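MerB2 (Bacillus megaterium, PDB 5C17) probably acts as an alkylmercury lyase, splitting the carbon-mercury bond of organomercurials, and holds a mercury(II) ion in this crystal form. Local coordinates at residues 4-8 with 199-203; 29-34 with 76-82; 127-131 with 143-147. One frame throughout, in Å; residues are numbered along the deposited sequence.

Contact 1 (4-8 with 199-203); sequences KTELK and SFGNE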
# COMPACT_ATOMS: atom_id res chain seq x y z
N LYS A 4 -2.41 -15.69 8.54
CA LYS A 4 -2.97 -14.40 8.14
C LYS A 4 -4.20 -14.03 8.96
O LYS A 4 -4.90 -13.07 8.62
CB LYS A 4 -3.31 -14.38 6.65
CG LYS A 4 -2.12 -14.18 5.73
CD LYS A 4 -2.56 -13.70 4.36
CE LYS A 4 -3.44 -14.73 3.66
NZ LYS A 4 -3.95 -14.22 2.35
N THR A 5 -4.48 -14.78 10.02
CA THR A 5 -5.60 -14.46 10.90
C THR A 5 -5.46 -13.03 11.38
O THR A 5 -6.42 -12.26 11.41
CB THR A 5 -5.64 -15.42 12.12
OG1 THR A 5 -5.96 -16.74 11.67
CG2 THR A 5 -6.68 -14.98 13.16
N GLU A 6 -4.24 -12.66 11.73
CA GLU A 6 -3.97 -11.34 12.24
C GLU A 6 -4.36 -10.26 11.21
O GLU A 6 -4.99 -9.26 11.58
CB GLU A 6 -2.50 -11.25 12.64
CG GLU A 6 -2.10 -9.91 13.20
CD GLU A 6 -0.66 -9.88 13.67
OE1 GLU A 6 -0.11 -10.96 13.94
OE2 GLU A 6 -0.08 -8.78 13.75
N LEU A 7 -4.01 -10.45 9.94
CA LEU A 7 -4.33 -9.45 8.91
C LEU A 7 -5.84 -9.29 8.70
O LEU A 7 -6.35 -8.18 8.60
CB LEU A 7 -3.66 -9.81 7.59
CG LEU A 7 -3.81 -8.78 6.47
CD1 LEU A 7 -3.26 -7.41 6.90
CD2 LEU A 7 -3.13 -9.30 5.23
N LYS A 8 -6.54 -10.41 8.62
CA LYS A 8 -8.00 -10.38 8.49
C LYS A 8 -8.60 -9.63 9.66
O LYS A 8 -9.50 -8.78 9.48
CB LYS A 8 -8.56 -11.80 8.46
CG LYS A 8 -7.94 -12.68 7.41
CD LYS A 8 -8.55 -14.07 7.38
CE LYS A 8 -8.09 -14.83 6.15
NZ LYS A 8 -8.84 -16.10 6.00
N SER A 199 -0.13 -12.66 -1.19
CA SER A 199 -1.38 -13.18 -0.63
C SER A 199 -2.11 -12.11 0.20
O SER A 199 -3.33 -12.19 0.38
CB SER A 199 -1.11 -14.42 0.22
OG SER A 199 -0.64 -14.04 1.48
N PHE A 200 -1.39 -11.11 0.68
CA PHE A 200 -2.03 -10.06 1.47
C PHE A 200 -3.08 -9.30 0.65
O PHE A 200 -4.00 -8.73 1.21
CB PHE A 200 -1.00 -9.06 1.98
CG PHE A 200 -0.33 -9.46 3.27
CD1 PHE A 200 -0.29 -10.78 3.70
CD2 PHE A 200 0.25 -8.49 4.06
CE1 PHE A 200 0.33 -11.11 4.90
CE2 PHE A 200 0.87 -8.82 5.26
CZ PHE A 200 0.91 -10.13 5.68
N GLY A 201 -2.96 -9.30 -0.67
CA GLY A 201 -3.93 -8.62 -1.50
C GLY A 201 -5.31 -9.22 -1.37
O GLY A 201 -6.30 -8.54 -1.65
N ASN A 202 -5.40 -10.49 -0.98
CA ASN A 202 -6.70 -11.12 -0.70
C ASN A 202 -7.48 -10.32 0.34
O ASN A 202 -8.67 -10.04 0.17
CB ASN A 202 -6.51 -12.54 -0.15
CG ASN A 202 -6.04 -13.53 -1.20
OD1 ASN A 202 -6.04 -13.25 -2.39
ND2 ASN A 202 -5.66 -14.73 -0.75
N GLU A 203 -6.79 -9.93 1.41
CA GLU A 203 -7.42 -9.25 2.52
C GLU A 203 -7.73 -7.79 2.14
O GLU A 203 -8.74 -7.25 2.58
CB GLU A 203 -6.53 -9.36 3.76
CG GLU A 203 -6.65 -10.71 4.49
CD GLU A 203 -5.87 -11.86 3.84
OE1 GLU A 203 -6.13 -13.02 4.23
OE2 GLU A 203 -4.99 -11.62 2.99
O HOH W 1 -6.96 -15.17 1.72
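L7 lays its CD2 methyl over one face of the F200 ring. CD2 sits 3.5 Å from the centroid of the F200 ring and 17° off its normal, a CH-pi contact. This is helix-helix packing between the two ends of the chain, helix 5-17 against helix 194-207. L7 CG lies opposite the backbone N (chi1 -175°), which carries the methyl across to the ring. The same L7 CD2 is 3.7 Å from E203 CB. F200 also touches I104 and E108, so helix 103-113 joins the packing.

K4 bends at chi3 (-62°) and turns its ammonium group onto helix 194-207. K4 NZ forms a salt bridge of 2.9 Å with E203 OE2, meeting the syn lone pair of that oxygen. A weak hydrogen bond of 3.1 Å links K4 NZ to E203 OE1. Both are measured in one of the two modelled conformers of E203. K4 NZ also donates to S199 O at 2.9 Å, from above the carbonyl plane. N202 N reaches that oxygen from the opposite face. The ammonium charge probably eases the closeness of two acceptors, S199 O and E203 OE2. One water accepts from both K4 NZ and N202 ND2, 2.8 Å from the latter.

Contact 2 (29-34 with 76-82); sequences IFFSIR and IVGALGL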
# COMPACT_ATOMS: atom_id res chain seq x y z
N ILE A 29 -11.96 6.38 -4.75
CA ILE A 29 -10.63 6.99 -4.81
C ILE A 29 -9.61 6.01 -5.40
O ILE A 29 -8.88 6.31 -6.34
CB ILE A 29 -10.15 7.45 -3.42
CG1 ILE A 29 -11.06 8.55 -2.87
CG2 ILE A 29 -8.72 7.95 -3.50
CD1 ILE A 29 -10.83 8.88 -1.37
N PHE A 30 -9.58 4.81 -4.82
CA PHE A 30 -8.59 3.78 -5.14
C PHE A 30 -8.62 3.43 -6.62
O PHE A 30 -7.58 3.40 -7.29
CB PHE A 30 -8.86 2.57 -4.26
CG PHE A 30 -7.87 1.44 -4.41
CD1 PHE A 30 -6.58 1.53 -3.88
CD2 PHE A 30 -8.25 0.26 -5.02
CE1 PHE A 30 -5.70 0.46 -3.99
CE2 PHE A 30 -7.38 -0.81 -5.12
CZ PHE A 30 -6.10 -0.71 -4.61
N PHE A 31 -9.81 3.17 -7.16
CA PHE A 31 -9.88 2.77 -8.55
C PHE A 31 -9.61 3.96 -9.51
O PHE A 31 -9.16 3.75 -10.63
CB PHE A 31 -11.19 2.02 -8.81
CG PHE A 31 -11.28 0.70 -8.06
CD1 PHE A 31 -10.36 -0.31 -8.29
CD2 PHE A 31 -12.26 0.49 -7.09
CE1 PHE A 31 -10.42 -1.51 -7.59
CE2 PHE A 31 -12.33 -0.72 -6.40
CZ PHE A 31 -11.40 -1.71 -6.65
N SER A 32 -9.82 5.19 -9.06
CA SER A 32 -9.42 6.36 -9.85
C SER A 32 -7.89 6.47 -9.90
O SER A 32 -7.32 6.72 -10.97
CB SER A 32 -10.03 7.63 -9.26
OG SER A 32 -9.74 8.75 -10.05
N ILE A 33 -7.23 6.29 -8.77
CA ILE A 33 -5.76 6.31 -8.72
C ILE A 33 -5.21 5.21 -9.64
O ILE A 33 -4.23 5.44 -10.36
CB ILE A 33 -5.26 6.11 -7.26
CG1 ILE A 33 -5.73 7.28 -6.36
CG2 ILE A 33 -3.75 6.00 -7.21
CD1 ILE A 33 -5.37 8.66 -6.85
N ARG A 34 -5.83 4.03 -9.61
CA ARG A 34 -5.46 2.93 -10.51
C ARG A 34 -5.44 3.40 -11.95
O ARG A 34 -4.58 3.00 -12.74
CB ARG A 34 -6.43 1.76 -10.36
CG ARG A 34 -6.20 0.59 -11.33
CD ARG A 34 -7.46 -0.24 -11.48
NE ARG A 34 -8.58 0.54 -12.04
CZ ARG A 34 -9.84 0.13 -12.05
NH1 ARG A 34 -10.15 -1.06 -11.56
NH2 ARG A 34 -10.79 0.90 -12.56
N ILE A 76 -6.41 14.53 -4.14
CA ILE A 76 -6.06 13.21 -3.60
C ILE A 76 -5.28 12.42 -4.64
O ILE A 76 -5.77 12.20 -5.77
CB ILE A 76 -7.33 12.44 -3.18
CG1 ILE A 76 -8.13 13.23 -2.14
CG2 ILE A 76 -6.97 11.04 -2.64
CD1 ILE A 76 -9.56 12.76 -2.01
N VAL A 77 -4.08 11.98 -4.27
CA VAL A 77 -3.15 11.37 -5.23
C VAL A 77 -2.70 9.97 -4.82
O VAL A 77 -1.93 9.33 -5.54
CB VAL A 77 -1.91 12.27 -5.45
CG1 VAL A 77 -2.33 13.56 -6.14
CG2 VAL A 77 -1.18 12.56 -4.13
N GLY A 78 -3.16 9.49 -3.68
CA GLY A 78 -2.80 8.16 -3.25
C GLY A 78 -3.84 7.60 -2.30
O GLY A 78 -4.50 8.36 -1.59
N ALA A 79 -3.99 6.27 -2.30
CA ALA A 79 -4.93 5.62 -1.40
C ALA A 79 -4.52 4.17 -1.20
O ALA A 79 -4.19 3.49 -2.17
CB ALA A 79 -6.34 5.68 -1.95
N LEU A 80 -4.55 3.72 0.05
CA LEU A 80 -4.41 2.30 0.38
C LEU A 80 -3.16 1.69 -0.25
O LEU A 80 -3.19 0.54 -0.71
CB LEU A 80 -5.66 1.51 -0.03
CG LEU A 80 -6.98 2.05 0.55
CD1 LEU A 80 -8.12 1.24 0.06
CD2 LEU A 80 -6.99 2.07 2.06
N GLY A 81 -2.08 2.46 -0.26
CA GLY A 81 -0.78 1.97 -0.74
C GLY A 81 -0.44 2.31 -2.17
O GLY A 81 0.71 2.17 -2.58
N LEU A 82 -1.42 2.76 -2.94
CA LEU A 82 -1.25 3.04 -4.35
C LEU A 82 -1.15 4.56 -4.56
O LEU A 82 -1.94 5.31 -3.99
CB LEU A 82 -2.46 2.50 -5.11
CG LEU A 82 -2.43 2.61 -6.64
CD1 LEU A 82 -1.30 1.80 -7.24
CD2 LEU A 82 -3.78 2.18 -7.22
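Helix 29-34 crosses strand 76-79 at 104°, their axes 7.7 Å apart, with F30 beside A79 and I33 beside G78. No hydrogen bond joins the two segments, and the contact is buried and apolar. I29 points its CG2 methyl at the strand. I29 CG2 is 3.6 Å from A79 CB and 3.7 Å from I76 CG2, and the side chains of I29 and I76 cross at about a right angle. I68 of strand 68-70 touches all three. I33 sends its two branches to different places. Its CD1 rests on the peptide between V77 and G78, 3.6 Å from V77 C. Its CG2 meets L82 CG at 3.7 Å, the I33 and L82 side chains sliding past each other in opposite directions.

The order of helices and strands is consistent with a winged helix. Helix 22-34 would be its first helix, and 68-70 with 76-79 its wing strands. I76 is also backbone hydrogen-bonded to V39. V77 and G78 both face V69 as a classic beta bulge. A type I' turn from A79 to L82 then reverses the chain, with A79 N bonded to L82 O at 2.8 Å.

F30 lies at this turn. Its CG is opposite the backbone N (chi1 -177°), and the ring swings toward A79. A79 O sits in the plane of the F30 ring at its edge, 3.5 Å from CD1, and also accepts from L82 N. L80 CB and L82 CB border the same side chain. F30 and L82 both touch L109 of helix 103-113. L82 CD2 ends against the helix backbone, 3.7 Å from R34 N.

Contact 3 (127-131 with 143-147); sequences GEPIE and TPDST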
# COMPACT_ATOMS: atom_id res chain seq x y z
N GLY A 127 21.08 -0.03 -0.69
CA GLY A 127 20.74 0.91 -1.74
C GLY A 127 20.69 0.31 -3.14
O GLY A 127 20.40 1.00 -4.11
N GLU A 128 20.97 -0.98 -3.26
CA GLU A 128 21.01 -1.60 -4.58
C GLU A 128 19.59 -1.73 -5.16
O GLU A 128 18.61 -1.76 -4.41
CB GLU A 128 21.68 -2.97 -4.51
CG GLU A 128 20.83 -4.06 -3.91
CD GLU A 128 21.67 -5.29 -3.60
OE1 GLU A 128 21.72 -6.19 -4.44
OE2 GLU A 128 22.32 -5.31 -2.54
N PRO A 129 19.48 -1.83 -6.49
CA PRO A 129 18.15 -1.96 -7.08
C PRO A 129 17.55 -3.36 -6.85
O PRO A 129 18.27 -4.36 -6.85
CB PRO A 129 18.40 -1.71 -8.57
CG PRO A 129 19.84 -2.08 -8.78
CD PRO A 129 20.54 -1.73 -7.51
N ILE A 130 16.24 -3.39 -6.68
CA ILE A 130 15.46 -4.61 -6.56
C ILE A 130 14.43 -4.62 -7.68
O ILE A 130 13.78 -3.60 -7.92
CB ILE A 130 14.77 -4.65 -5.18
CG1 ILE A 130 15.87 -4.82 -4.11
CG2 ILE A 130 13.69 -5.76 -5.11
CD1 ILE A 130 15.40 -4.90 -2.75
N GLU A 131 14.33 -5.74 -8.38
CA GLU A 131 13.35 -5.91 -9.45
C GLU A 131 12.57 -7.19 -9.21
O GLU A 131 13.15 -8.25 -8.95
CB GLU A 131 14.03 -5.97 -10.82
CG GLU A 131 14.73 -4.66 -11.14
CD GLU A 131 15.04 -4.49 -12.63
OE1 GLU A 131 15.27 -3.34 -13.05
OE2 GLU A 131 15.06 -5.50 -13.37
N THR A 143 15.20 -10.14 -8.51
CA THR A 143 16.62 -9.86 -8.39
C THR A 143 16.83 -8.77 -7.36
O THR A 143 16.19 -7.73 -7.44
CB THR A 143 17.26 -9.44 -9.72
OG1 THR A 143 16.67 -8.22 -10.19
CG2 THR A 143 17.09 -10.52 -10.75
N PRO A 144 17.71 -9.00 -6.38
CA PRO A 144 18.42 -10.26 -6.11
C PRO A 144 17.46 -11.40 -5.76
O PRO A 144 16.37 -11.15 -5.26
CB PRO A 144 19.29 -9.92 -4.90
CG PRO A 144 19.38 -8.46 -4.87
CD PRO A 144 18.10 -7.95 -5.42
N ASP A 145 17.87 -12.63 -6.03
CA ASP A 145 16.98 -13.76 -5.81
C ASP A 145 16.60 -13.92 -4.33
O ASP A 145 15.56 -14.50 -4.03
CB ASP A 145 17.57 -15.07 -6.37
CG ASP A 145 18.97 -15.38 -5.87
OD1 ASP A 145 19.47 -14.73 -4.94
OD2 ASP A 145 19.59 -16.32 -6.43
N SER A 146 17.43 -13.37 -3.45
CA SER A 146 17.25 -13.47 -2.00
C SER A 146 16.40 -12.35 -1.37
O SER A 146 16.30 -12.23 -0.14
CB SER A 146 18.63 -13.48 -1.33
OG SER A 146 19.43 -12.43 -1.85
N THR A 147 15.74 -11.55 -2.20
CA THR A 147 14.94 -10.43 -1.73
C THR A 147 13.85 -10.88 -0.77
O THR A 147 13.15 -11.87 -1.01
CB THR A 147 14.33 -9.69 -2.93
OG1 THR A 147 15.37 -9.08 -3.70
CG2 THR A 147 13.38 -8.58 -2.50
O HOH W 2 17.90 -5.89 -9.29
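T143 pairs with E131 as an antiparallel hydrogen-bonded pair. T143 N donates to E131 O at 2.8 Å. E131 N returns a bond of 2.9 Å to T143 O, nearly straight at 168°. Both donors arrive nearly along the C=O axis. T143 O also takes a CA-H...O contact from I130 CA. The T143 and E131 side chains lie side by side and point the same way. T143 OG1 stands between its backbone N and carbonyl carbon (chi1 62°), which places it beside E131 CB. There it is 2.8 Å from a water, and this water donates to P129 O at 2.9 Å. The carboxylate of E131 turns to a salt bridge with K141.

P144 follows through a cis peptide bond. Residues E128 and I130 approach its ring, as does the carbonyl of P129. E128 OE1 comes within 3.3 Å of P144 CG, while E128 OE2 is bonded to T126 OG1. I130 CG1 lies 4.1 Å from P144 CD, the two side chains crossing at about a right angle.

A type I turn runs from P144 to T147. P144 O accepts from both T147 N and T147 OG1, the hydroxyl at 2.8 Å and tilted 19° from the carbonyl plane. The backbone bond closes the turn; the hydroxyl bond helps hold the T147 side chain in its rotation. Its CG2 meets I130 CG2 tip to tip at 3.9 Å, and Y170 of strand 169-171 touches both residues.

The arrangement is the open end of a beta hairpin, strands 129-135 and 138-143, at the border of the large antiparallel sheet. The cis-proline and the type I turn lead the chain from there into strand 148-151 of the small three-stranded sheet.

How the contacts relate
The three contacts are separate, with centres about 20 to 26 Å apart. Contacts 1 and 2 lie near the mercury pocket, though none of their residues is among those that line it. The side chain of L7 in contact 1 is about 6 Å from the bound dithiol, and that of L80 in contact 2 about 7 Å. F200 and L80 each lie about 9 Å from the mercury ion, which C102 and C165 bind. Helix 103-113 touches both contacts, through F200 and N202 in one and F30 and L82 in the other. Contacts 2 and 3 reach the same large sheet on opposite sides of the chain's centre. Contact 3 is more peripheral, its centre about 19 Å from that of the chain.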